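Local coordinates for malonyl CoA-acyl carrier protein transacylase (Burkholderia pseudomallei 1710b, PDB 3EZO) that probably catalyses transfer of the malonyl group from malonyl-CoA to holo-acyl carrier protein with release of CoA, a step that supplies fatty acid synthesis, at residues F11-P16 with I279-G284; V71-A76 with E101-V106; G137-L142 with V173-T178; A164-A169 with P205-L210. All blocks are in the same frame, centred on the assembly; numbering follows the deposited sequence.

Contact 1 (F11-P16 with I279-G284); sequences FAFVFP and IECGPG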
loop_
_atom_site.group_PDB
_atom_site.type_symbol
_atom_site.label_atom_id
_atom_site.label_comp_id
_atom_site.label_asym_id
_atom_site.label_seq_id
_atom_site.Cartn_x
_atom_site.Cartn_y
_atom_site.Cartn_z
ATOM N N PHE A 11 1.028 -3.308 20.021
ATOM C CA PHE A 11 0.613 -2.462 18.925
ATOM C C PHE A 11 1.017 -3.012 17.563
ATOM O O PHE A 11 1.904 -3.837 17.453
ATOM C CB PHE A 11 1.088 -1.011 19.115
ATOM C CG PHE A 11 2.568 -0.837 19.082
ATOM C CD1 PHE A 11 3.212 -0.393 17.926
ATOM C CD2 PHE A 11 3.340 -1.088 20.219
ATOM C CE1 PHE A 11 4.608 -0.208 17.913
ATOM C CE2 PHE A 11 4.733 -0.903 20.192
ATOM C CZ PHE A 11 5.352 -0.475 19.034
ATOM N N ALA A 12 0.297 -2.529 16.555
ATOM C CA ALA A 12 0.544 -2.782 15.161
ATOM C C ALA A 12 1.017 -1.514 14.463
ATOM O O ALA A 12 0.591 -0.410 14.784
ATOM C CB ALA A 12 -0.740 -3.268 14.489
ATOM N N PHE A 13 1.880 -1.711 13.480
ATOM C CA PHE A 13 2.198 -0.684 12.522
ATOM C C PHE A 13 1.587 -1.075 11.168
ATOM O O PHE A 13 1.769 -2.216 10.703
ATOM C CB PHE A 13 3.717 -0.525 12.409
ATOM C CG PHE A 13 4.306 0.521 13.343
ATOM C CD1 PHE A 13 3.726 0.820 14.563
ATOM C CD2 PHE A 13 5.477 1.172 13.008
ATOM C CE1 PHE A 13 4.301 1.798 15.412
ATOM C CE2 PHE A 13 6.053 2.144 13.862
ATOM C CZ PHE A 13 5.458 2.450 15.040
ATOM N N VAL A 14 0.884 -0.126 10.546
ATOM C CA VAL A 14 0.429 -0.277 9.166
ATOM C C VAL A 14 1.105 0.769 8.273
ATOM O O VAL A 14 1.228 1.938 8.661
ATOM C CB VAL A 14 -1.136 -0.237 9.077
ATOM C CG1 VAL A 14 -1.725 -1.391 9.911
ATOM C CG2 VAL A 14 -1.746 1.121 9.532
ATOM N N PHE A 15 1.550 0.346 7.086
ATOM C CA PHE A 15 2.368 1.172 6.185
ATOM C C PHE A 15 1.586 1.523 4.892
ATOM O O PHE A 15 1.003 0.646 4.243
ATOM C CB PHE A 15 3.667 0.467 5.835
ATOM C CG PHE A 15 4.553 0.197 7.020
ATOM C CD1 PHE A 15 5.526 1.109 7.404
ATOM C CD2 PHE A 15 4.414 -0.958 7.752
ATOM C CE1 PHE A 15 6.330 0.872 8.516
ATOM C CE2 PHE A 15 5.233 -1.215 8.863
ATOM C CZ PHE A 15 6.197 -0.321 9.225
ATOM N N PRO A 16 1.558 2.817 4.523
ATOM C CA PRO A 16 0.808 3.302 3.343
ATOM C C PRO A 16 1.461 2.972 1.995
ATOM O O PRO A 16 2.622 2.631 1.913
ATOM C CB PRO A 16 0.738 4.821 3.583
ATOM C CG PRO A 16 2.010 5.121 4.364
ATOM C CD PRO A 16 2.241 3.913 5.238
ATOM N N ILE A 279 -0.951 1.975 14.621
ATOM C CA ILE A 279 -0.229 3.210 14.308
ATOM C C ILE A 279 0.115 3.164 12.839
ATOM O O ILE A 279 0.714 2.208 12.359
ATOM C CB ILE A 279 1.024 3.328 15.162
ATOM C CG1 ILE A 279 0.627 3.481 16.639
ATOM C CG2 ILE A 279 1.924 4.511 14.706
ATOM C CD1 ILE A 279 1.812 3.276 17.537
ATOM N N GLU A 280 -0.342 4.174 12.109
ATOM C CA GLU A 280 0.042 4.331 10.706
ATOM C C GLU A 280 1.428 4.901 10.690
ATOM O O GLU A 280 1.688 5.955 11.294
ATOM C CB GLU A 280 -0.912 5.232 9.929
ATOM C CG GLU A 280 -0.341 5.566 8.524
ATOM C CD GLU A 280 -1.348 6.165 7.581
ATOM O OE1 GLU A 280 -2.206 6.949 8.051
ATOM O OE2 GLU A 280 -1.245 5.884 6.345
ATOM N N CYS A 281 2.342 4.209 10.031
ATOM C CA CYS A 281 3.732 4.663 9.976
ATOM C C CYS A 281 4.053 5.202 8.592
ATOM O O CYS A 281 4.231 4.448 7.637
ATOM C CB CYS A 281 4.703 3.560 10.383
ATOM S SG CYS A 281 6.461 4.059 10.432
ATOM N N GLY A 282 4.112 6.524 8.499
ATOM C CA GLY A 282 4.399 7.178 7.238
ATOM C C GLY A 282 3.467 8.341 6.946
ATOM O O GLY A 282 2.548 8.627 7.697
ATOM N N PRO A 283 3.697 9.015 5.823
ATOM C CA PRO A 283 2.914 10.215 5.503
ATOM C C PRO A 283 1.521 9.956 4.902
ATOM O O PRO A 283 1.261 8.880 4.343
ATOM C CB PRO A 283 3.792 10.912 4.459
ATOM C CG PRO A 283 4.396 9.759 3.712
ATOM C CD PRO A 283 4.737 8.747 4.821
ATOM N N GLY A 284 0.637 10.952 5.036
ATOM C CA GLY A 284 -0.581 11.041 4.212
ATOM C C GLY A 284 -1.895 10.846 4.950
ATOM O O GLY A 284 -2.958 11.220 4.455
#

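Contact 2 (V71-A76 with E101-V106); sequences VMLTAA and EYTALV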
loop_
_atom_site.group_PDB
_atom_site.type_symbol
_atom_site.label_atom_id
_atom_site.label_comp_id
_atom_site.label_asym_id
_atom_site.label_seq_id
_atom_site.Cartn_x
_atom_site.Cartn_y
_atom_site.Cartn_z
ATOM N N VAL A 71 9.404 6.010 -3.636
ATOM C CA VAL A 71 9.229 7.146 -2.753
ATOM C C VAL A 71 8.423 6.791 -1.495
ATOM O O VAL A 71 8.769 7.222 -0.382
ATOM C CB VAL A 71 8.603 8.372 -3.481
ATOM C CG1 VAL A 71 8.029 9.347 -2.463
ATOM C CG2 VAL A 71 9.650 9.053 -4.414
ATOM N N MET A 72 7.345 6.019 -1.666
ATOM C CA MET A 72 6.488 5.711 -0.536
ATOM C C MET A 72 7.094 4.649 0.393
ATOM O O MET A 72 6.832 4.669 1.600
ATOM C CB MET A 72 5.074 5.314 -0.955
ATOM C CG MET A 72 4.168 6.445 -1.314
ATOM S SD MET A 72 4.057 7.724 -0.075
ATOM C CE MET A 72 3.390 6.850 1.381
ATOM N N LEU A 73 7.887 3.746 -0.180
ATOM C CA LEU A 73 8.666 2.786 0.581
ATOM C C LEU A 73 9.700 3.549 1.427
ATOM O O LEU A 73 9.818 3.330 2.622
ATOM C CB LEU A 73 9.372 1.826 -0.379
ATOM C CG LEU A 73 10.341 0.825 0.220
ATOM C CD1 LEU A 73 9.644 -0.480 0.589
ATOM C CD2 LEU A 73 11.462 0.538 -0.764
ATOM N N THR A 74 10.431 4.450 0.776
ATOM C CA THR A 74 11.469 5.256 1.454
ATOM C C THR A 74 10.892 6.114 2.579
ATOM O O THR A 74 11.387 6.104 3.697
ATOM C CB THR A 74 12.171 6.147 0.454
ATOM O OG1 THR A 74 12.769 5.327 -0.535
ATOM C CG2 THR A 74 13.241 7.024 1.144
ATOM N N ALA A 75 9.819 6.836 2.283
ATOM C CA ALA A 75 9.268 7.816 3.221
ATOM C C ALA A 75 8.703 7.140 4.450
ATOM O O ALA A 75 8.960 7.567 5.593
ATOM C CB ALA A 75 8.183 8.695 2.522
ATOM N N ALA A 76 7.931 6.080 4.212
ATOM C CA ALA A 76 7.368 5.297 5.309
ATOM C C ALA A 76 8.435 4.557 6.068
ATOM O O ALA A 76 8.403 4.556 7.302
ATOM C CB ALA A 76 6.252 4.373 4.829
ATOM N N GLU A 101 2.941 -3.124 1.695
ATOM C CA GLU A 101 3.250 -4.481 2.178
ATOM C C GLU A 101 4.750 -4.726 2.098
ATOM O O GLU A 101 5.341 -5.465 2.897
ATOM C CB GLU A 101 2.490 -5.539 1.342
ATOM C CG GLU A 101 2.751 -6.975 1.793
ATOM C CD GLU A 101 1.616 -7.927 1.419
ATOM O OE1 GLU A 101 0.457 -7.600 1.728
ATOM O OE2 GLU A 101 1.897 -9.009 0.858
ATOM N N TYR A 102 5.370 -4.116 1.105
ATOM C CA TYR A 102 6.811 -4.179 0.948
ATOM C C TYR A 102 7.523 -3.520 2.112
ATOM O O TYR A 102 8.469 -4.053 2.631
ATOM C CB TYR A 102 7.212 -3.544 -0.385
ATOM C CG TYR A 102 6.817 -4.410 -1.573
ATOM C CD1 TYR A 102 7.759 -5.214 -2.208
ATOM C CD2 TYR A 102 5.511 -4.512 -1.979
ATOM C CE1 TYR A 102 7.420 -6.026 -3.275
ATOM C CE2 TYR A 102 5.140 -5.339 -3.058
ATOM C CZ TYR A 102 6.108 -6.098 -3.698
ATOM O OH TYR A 102 5.782 -6.904 -4.777
ATOM N N THR A 103 7.061 -2.357 2.509
ATOM C CA THR A 103 7.644 -1.601 3.629
ATOM C C THR A 103 7.520 -2.419 4.957
ATOM O O THR A 103 8.429 -2.472 5.789
ATOM C CB THR A 103 6.888 -0.248 3.797
ATOM O OG1 THR A 103 6.597 0.329 2.517
ATOM C CG2 THR A 103 7.702 0.728 4.591
ATOM N N ALA A 104 6.354 -3.029 5.139
ATOM C CA ALA A 104 6.097 -3.893 6.251
ATOM C C ALA A 104 7.112 -5.033 6.263
ATOM O O ALA A 104 7.671 -5.335 7.308
ATOM C CB ALA A 104 4.648 -4.458 6.140
ATOM N N LEU A 105 7.363 -5.663 5.104
ATOM C CA LEU A 105 8.349 -6.760 5.018
ATOM C C LEU A 105 9.761 -6.305 5.366
ATOM O O LEU A 105 10.578 -7.081 5.943
ATOM C CB LEU A 105 8.327 -7.407 3.641
ATOM C CG LEU A 105 7.142 -8.367 3.434
ATOM C CD1 LEU A 105 7.059 -8.789 1.970
ATOM C CD2 LEU A 105 7.200 -9.614 4.347
ATOM N N VAL A 106 10.057 -5.054 5.016
ATOM C CA VAL A 106 11.348 -4.473 5.355
ATOM C C VAL A 106 11.454 -4.228 6.839
ATOM O O VAL A 106 12.425 -4.639 7.441
ATOM C CB VAL A 106 11.647 -3.150 4.611
ATOM C CG1 VAL A 106 12.976 -2.542 5.152
ATOM C CG2 VAL A 106 11.702 -3.390 3.095
HETATM O O HOH W 1 5.321 2.489 2.482
#

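Contact 3 (G137-L142 with V173-T178); sequences GMAAIL and VVIAGT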
loop_
_atom_site.group_PDB
_atom_site.type_symbol
_atom_site.label_atom_id
_atom_site.label_comp_id
_atom_site.label_asym_id
_atom_site.label_seq_id
_atom_site.Cartn_x
_atom_site.Cartn_y
_atom_site.Cartn_z
ATOM N N GLY A 137 -8.451 0.695 -16.192
ATOM C CA GLY A 137 -8.307 1.659 -15.109
ATOM C C GLY A 137 -8.954 1.201 -13.828
ATOM O O GLY A 137 -9.226 0.003 -13.628
ATOM N N MET A 138 -9.212 2.183 -12.963
ATOM C CA MET A 138 -9.705 1.979 -11.620
ATOM C C MET A 138 -10.801 3.004 -11.282
ATOM O O MET A 138 -10.834 4.124 -11.868
ATOM C CB MET A 138 -8.525 2.151 -10.673
ATOM C CG MET A 138 -7.388 1.160 -10.890
ATOM S SD MET A 138 -6.207 1.156 -9.525
ATOM C CE MET A 138 -6.855 -0.081 -8.398
ATOM N N ALA A 139 -11.676 2.648 -10.339
ATOM C CA ALA A 139 -12.700 3.577 -9.860
ATOM C C ALA A 139 -12.995 3.370 -8.393
ATOM O O ALA A 139 -12.870 2.268 -7.875
ATOM C CB ALA A 139 -14.002 3.445 -10.683
ATOM N N ALA A 140 -13.457 4.434 -7.750
ATOM C CA ALA A 140 -13.783 4.443 -6.329
ATOM C C ALA A 140 -15.271 4.430 -6.169
ATOM O O ALA A 140 -15.962 5.259 -6.725
ATOM C CB ALA A 140 -13.178 5.675 -5.629
ATOM N N ILE A 141 -15.765 3.476 -5.395
ATOM C CA ILE A 141 -17.183 3.347 -5.127
ATOM C C ILE A 141 -17.412 3.549 -3.651
ATOM O O ILE A 141 -16.840 2.841 -2.802
ATOM C CB ILE A 141 -17.732 1.970 -5.506
ATOM C CG1 ILE A 141 -17.118 1.501 -6.837
ATOM C CG2 ILE A 141 -19.280 2.043 -5.518
ATOM C CD1 ILE A 141 -17.578 2.260 -8.079
ATOM N N LEU A 142 -18.263 4.519 -3.344
ATOM C CA LEU A 142 -18.558 4.876 -1.966
ATOM C C LEU A 142 -20.017 4.647 -1.696
ATOM O O LEU A 142 -20.848 5.012 -2.529
ATOM C CB LEU A 142 -18.260 6.362 -1.752
ATOM C CG LEU A 142 -16.852 6.784 -1.347
ATOM C CD1 LEU A 142 -15.795 6.499 -2.399
ATOM C CD2 LEU A 142 -16.885 8.338 -0.938
ATOM N N VAL A 173 -14.793 0.948 -1.538
ATOM C CA VAL A 173 -14.272 -0.121 -2.387
ATOM C C VAL A 173 -13.762 0.457 -3.679
ATOM O O VAL A 173 -14.417 1.294 -4.303
ATOM C CB VAL A 173 -15.338 -1.229 -2.639
ATOM C CG1 VAL A 173 -14.765 -2.349 -3.492
ATOM C CG2 VAL A 173 -15.907 -1.739 -1.309
ATOM N N VAL A 174 -12.565 0.040 -4.074
ATOM C CA VAL A 174 -12.032 0.384 -5.360
ATOM C C VAL A 174 -12.191 -0.804 -6.300
ATOM O O VAL A 174 -11.868 -1.935 -5.951
ATOM C CB VAL A 174 -10.540 0.820 -5.259
ATOM C CG1 VAL A 174 -9.882 1.054 -6.633
ATOM C CG2 VAL A 174 -10.379 2.113 -4.287
ATOM N N ILE A 175 -12.625 -0.524 -7.520
ATOM C CA ILE A 175 -12.744 -1.548 -8.575
ATOM C C ILE A 175 -11.746 -1.255 -9.684
ATOM O O ILE A 175 -11.224 -0.147 -9.777
ATOM C CB ILE A 175 -14.197 -1.570 -9.148
ATOM C CG1 ILE A 175 -14.534 -0.276 -9.919
ATOM C CG2 ILE A 175 -15.194 -1.756 -7.977
ATOM C CD1 ILE A 175 -15.914 -0.302 -10.741
ATOM N N ALA A 176 -11.498 -2.254 -10.509
ATOM C CA ALA A 176 -10.486 -2.190 -11.546
ATOM C C ALA A 176 -10.815 -3.182 -12.649
ATOM O O ALA A 176 -11.405 -4.227 -12.394
ATOM C CB ALA A 176 -9.092 -2.474 -10.974
ATOM N N GLY A 177 -10.416 -2.846 -13.870
ATOM C CA GLY A 177 -10.637 -3.716 -15.063
ATOM C C GLY A 177 -10.585 -2.905 -16.338
ATOM O O GLY A 177 -9.865 -1.895 -16.411
ATOM N N THR A 178 -11.361 -3.315 -17.338
ATOM C CA THR A 178 -11.407 -2.624 -18.612
ATOM C C THR A 178 -12.075 -1.274 -18.464
ATOM O O THR A 178 -12.929 -1.057 -17.555
ATOM C CB THR A 178 -12.194 -3.414 -19.703
ATOM O OG1 THR A 178 -13.565 -3.517 -19.306
ATOM C CG2 THR A 178 -11.582 -4.790 -19.957
#

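Contact 4 (A164-A169 with P205-L210); sequences AVNFNA and PFHSSL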
loop_
_atom_site.group_PDB
_atom_site.type_symbol
_atom_site.label_atom_id
_atom_site.label_comp_id
_atom_site.label_asym_id
_atom_site.label_seq_id
_atom_site.Cartn_x
_atom_site.Cartn_y
_atom_site.Cartn_z
ATOM N N ALA A 164 -13.869 -6.042 -8.041
ATOM C CA ALA A 164 -13.669 -5.273 -6.807
ATOM C C ALA A 164 -12.279 -5.645 -6.261
ATOM O O ALA A 164 -12.013 -6.805 -5.955
ATOM C CB ALA A 164 -14.767 -5.541 -5.816
ATOM N N VAL A 165 -11.363 -4.684 -6.237
ATOM C CA VAL A 165 -9.930 -4.993 -6.058
ATOM C C VAL A 165 -9.242 -4.391 -4.825
ATOM O O VAL A 165 -8.144 -4.798 -4.514
ATOM C CB VAL A 165 -9.101 -4.674 -7.347
ATOM C CG1 VAL A 165 -9.720 -5.362 -8.596
ATOM C CG2 VAL A 165 -8.919 -3.134 -7.583
ATOM N N ASN A 166 -9.850 -3.384 -4.184
ATOM C CA ASN A 166 -9.385 -2.854 -2.870
ATOM C C ASN A 166 -10.568 -2.734 -1.935
ATOM O O ASN A 166 -11.459 -1.893 -2.154
ATOM C CB ASN A 166 -8.811 -1.444 -2.967
ATOM C CG ASN A 166 -7.441 -1.364 -3.659
ATOM O OD1 ASN A 166 -6.889 -2.336 -4.212
ATOM N ND2 ASN A 166 -6.906 -0.180 -3.646
ATOM N N PHE A 167 -10.559 -3.536 -0.883
ATOM C CA PHE A 167 -11.508 -3.408 0.193
ATOM C C PHE A 167 -10.877 -2.616 1.347
ATOM O O PHE A 167 -10.188 -3.178 2.185
ATOM C CB PHE A 167 -11.951 -4.822 0.626
ATOM C CG PHE A 167 -12.557 -5.618 -0.494
ATOM C CD1 PHE A 167 -13.834 -5.358 -0.924
ATOM C CD2 PHE A 167 -11.828 -6.603 -1.143
ATOM C CE1 PHE A 167 -14.385 -6.108 -1.987
ATOM C CE2 PHE A 167 -12.379 -7.342 -2.183
ATOM C CZ PHE A 167 -13.639 -7.091 -2.593
ATOM N N ASN A 168 -11.181 -1.308 1.385
ATOM C CA ASN A 168 -10.461 -0.315 2.185
ATOM C C ASN A 168 -11.119 0.035 3.495
ATOM O O ASN A 168 -10.425 0.192 4.504
ATOM C CB ASN A 168 -10.281 0.960 1.344
ATOM C CG ASN A 168 -9.266 0.758 0.252
ATOM O OD1 ASN A 168 -8.537 -0.246 0.255
ATOM N ND2 ASN A 168 -9.230 1.658 -0.702
ATOM N N ALA A 169 -12.443 0.146 3.481
ATOM C CA ALA A 169 -13.230 0.363 4.698
ATOM C C ALA A 169 -14.642 -0.014 4.364
ATOM O O ALA A 169 -14.996 -0.109 3.181
ATOM C CB ALA A 169 -13.159 1.849 5.135
ATOM N N PRO A 205 -5.040 -1.148 -14.808
ATOM C CA PRO A 205 -6.048 -1.807 -13.948
ATOM C C PRO A 205 -5.434 -2.616 -12.822
ATOM O O PRO A 205 -5.564 -3.864 -12.775
ATOM C CB PRO A 205 -6.736 -2.735 -14.938
ATOM C CG PRO A 205 -5.641 -3.196 -15.825
ATOM C CD PRO A 205 -4.696 -2.021 -15.955
ATOM N N PHE A 206 -4.761 -1.923 -11.914
ATOM C CA PHE A 206 -4.040 -2.574 -10.840
ATOM C C PHE A 206 -4.957 -3.449 -9.978
ATOM O O PHE A 206 -6.124 -3.114 -9.702
ATOM C CB PHE A 206 -3.415 -1.511 -9.915
ATOM C CG PHE A 206 -2.400 -0.613 -10.573
ATOM C CD1 PHE A 206 -1.718 -0.974 -11.724
ATOM C CD2 PHE A 206 -2.079 0.588 -9.975
ATOM C CE1 PHE A 206 -0.781 -0.130 -12.292
ATOM C CE2 PHE A 206 -1.126 1.452 -10.559
ATOM C CZ PHE A 206 -0.490 1.074 -11.708
ATOM N N HIS A 207 -4.398 -4.575 -9.553
ATOM C CA HIS A 207 -5.047 -5.507 -8.638
ATOM C C HIS A 207 -6.227 -6.252 -9.281
ATOM O O HIS A 207 -6.902 -6.999 -8.597
ATOM C CB HIS A 207 -5.384 -4.808 -7.308
ATOM C CG HIS A 207 -4.162 -4.378 -6.559
ATOM N ND1 HIS A 207 -3.310 -5.284 -5.962
ATOM C CD2 HIS A 207 -3.633 -3.146 -6.330
ATOM C CE1 HIS A 207 -2.286 -4.627 -5.424
ATOM N NE2 HIS A 207 -2.466 -3.328 -5.621
ATOM N N SER A 208 -6.409 -6.081 -10.597
ATOM C CA SER A 208 -7.299 -6.909 -11.418
ATOM C C SER A 208 -6.557 -8.072 -12.060
ATOM O O SER A 208 -5.331 -8.051 -12.215
ATOM C CB SER A 208 -7.985 -6.087 -12.521
ATOM O OG SER A 208 -7.131 -5.853 -13.636
ATOM N N SER A 209 -7.321 -9.101 -12.418
ATOM C CA SER A 209 -6.783 -10.253 -13.145
ATOM C C SER A 209 -6.129 -9.884 -14.456
ATOM O O SER A 209 -5.303 -10.635 -14.967
ATOM C CB SER A 209 -7.903 -11.283 -13.383
ATOM O OG SER A 209 -8.984 -10.719 -14.118
ATOM N N LEU A 210 -6.468 -8.718 -15.025
ATOM C CA LEU A 210 -5.762 -8.221 -16.219
ATOM C C LEU A 210 -4.288 -7.963 -15.991
ATOM O O LEU A 210 -3.503 -7.953 -16.937
ATOM C CB LEU A 210 -6.409 -6.991 -16.791
ATOM C CG LEU A 210 -7.914 -7.071 -17.003
ATOM C CD1 LEU A 210 -8.331 -5.743 -17.683
ATOM C CD2 LEU A 210 -8.209 -8.275 -17.811
#

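Contact 1 (F11-P16 with I279-G284)
A12, V14, I279 and C281 join the two strands as parallel neighbours through three backbone hydrogen bonds. I279 N donates to A12 O at 2.8 Å and is almost straight (175° at the hydrogen). V14 N reaches I279 O at 3.0 Å, and C281 N returns to V14 O at 2.9 Å. V14 thus donates backward and accepts forward along the partner strand, as parallel pairing requires; the two short segments are twisted 38° apart.

Apolar contacts fill the face that carries F13, F15, I279 and C281. I279 lies beside F13, pointing the same way, and its CD1 meets F13 CE1 at 3.6 Å while also reaching the F11 ring. Branched isoleucine suits a strand and still has a long arm to lay along a phenyl ring.

With SG anti to its backbone N (chi1 -177°), C281 sets its thiol beside two rings and oblique to each, SG lying 4.8 Å from the F13 centroid and equally far from that of F15. Cysteine is small and polarisable enough to meet both.

Where the strands end, P16 CD rests on C281 O at 3.2 Å. G282 follows with backbone angles at which a CB would press on the carbonyl oxygen of C281. E280, on the opposite face with V14, extends its carboxylate past the P16 ring to the backbone nitrogens of L287 and A288, beginning helix 286-294.

In the parallel sheet, strand 93-96 flanks 11-15 and strand 299-303 flanks 277-281, while helices 65-85 and 99-107 pack against C281 and F15 respectively.

Contact 2 (V71-A76 with E101-V106)
L73 and T103 form the centre of this helix pair, their side chains lying alongside with tips pointing opposite ways. L73 CD1 approaches T103 OG1 at 3.7 Å and also lies against Y102 CB at 4.0 Å; V106 CG2 is a looser neighbour. The T103 methyl CG2 meets A76 CB at 3.9 Å. Threonine suits the spot because it offers both a methyl for packing and a hydroxyl: with CG2 anti to its backbone N, OG1 is left beside that nitrogen. A76 is small enough to meet the methyl directly. The CA atoms of L73 and T103 are 5.4 Å apart.

A water bridges the same interface. T103 OG1 donates to it, though the modelled 2.5 Å is too short to be taken literally, and the water donates to M72 O at 2.8 Å. It therefore links a buried hydroxyl with a backbone carbonyl where no direct hydrogen bond joins the two segments.

Farther out, Y77 of helix 65-85 touches T103 and V106, and helix 113-128 touches Y102. The short helical segments lie 9.3 Å apart and cross at -41°. Strand 93-96 passes to helix 99-107 by a tight turn at S98, the predicted active-site serine, with G96 and G100 on either side in a GxSxG pattern consistent with the nucleophile elbow of acyltransferases.

Contact 3 (G137-L142 with V173-T178)
M138, A140, V174 and A176 share one face of this twisted antiparallel pair, and A139, I141, V173 and I175 share the other, the peptide planes forming the ladder between them. On the first face the M138 chain bends at chi3 (90°), bringing CE to V174 CG1 at 3.7 Å, while its CG lies 4.0 Å from A176 CB. A flexible thioether can curl over a neighbour in this way, and the small A176 methyl packs against its CG. The opposite face is wholly aliphatic as well, of alanine, isoleucine and valine: A139 CB meets I175 CG1 at 3.8 Å, and I141 CG1 meets I175 CG2 at 4.0 Å. I175 holds CG1 between its backbone N and carbonyl carbon (chi1 67°), which carries that branch toward A139 and leaves CG2 for I141.

Between the faces, three hydrogen-bonded pairs, G137 with G177, A139 with I175 and I141 with V173, each close two backbone bonds. I175 N to A139 O and I141 N to V173 O are both 2.8 Å, while V173 N to I141 O is 3.1 Å. The intervening pairs, M138 with A176 and A140 with V174, bring their CA atoms closer together. I141, V173, V174 and I175 are beta-branched, and such residues favour extended backbone.

At the edges of the pair, strand 196-199 bonds beyond 136-142, and strand 162-169 beyond 172-176. Helices 146-156 and 179-191 cover the face of V173 and I175, whereas M138 faces F206, near the predicted active-site H207.

Contact 4 (A164-A169 with P205-L210)
V165 and H207 meet where a bulged strand faces a tight turn. V165 and N166 both lie opposite V174, a classic beta bulge in strand 162-169. P205 to S208 form a type II beta turn: S208 N returns to P205 O at 3.2 Å, and H207 takes the third position with a positive phi of 70°. S208 OG also donates to P205 O, at 2.7 Å and on a lone pair in the carbonyl plane, so one oxygen receives two bonds from the same residue. Serine suits this place by reinforcing the turn with its side chain.

V165 is the main partner across the gap. Its CG1 sits 3.3 Å from H207 O and its CG2 3.5 Å from F206 O, so the methyls reach the carbonyl oxygens of two successive residues. Between them V165 CB lies 3.7 Å from H207 CB, a compact fit for a beta-branched residue. The N166 side chain comes close to the imidazole.

Packing on the CB and backbone of H207, V165 helps place the root of that side chain. The ring's polar partners lie elsewhere: NE2 bonds S98 OG, and ND1 bonds the carbonyl oxygens of Q256 and G259. S98 and H207 are both predicted active-site residues, so this is consistent with a serine-histidine dyad oriented by main-chain oxygens.

In the fold
All four contacts are buried, yet they divide between two parts of the fold. Contacts 1 and 2 belong to the larger alpha/beta part and touch each other, F15 resting on T103 and P16 on M72. Contacts 3 and 4, on the other side of the chain's centre from contact 1, share the smaller antiparallel sheet, ferredoxin-like as in other transacylases of this family; V174 bonds to the backbone of V165 and N166. Contact 3 lies farthest from the centre and includes partly exposed residues. Backbone ladders dominate contacts 1 and 3, parallel and antiparallel respectively, whereas contact 2 combines packing with one water and contact 4, which itself holds H207, sets a valine on a turn's backbone.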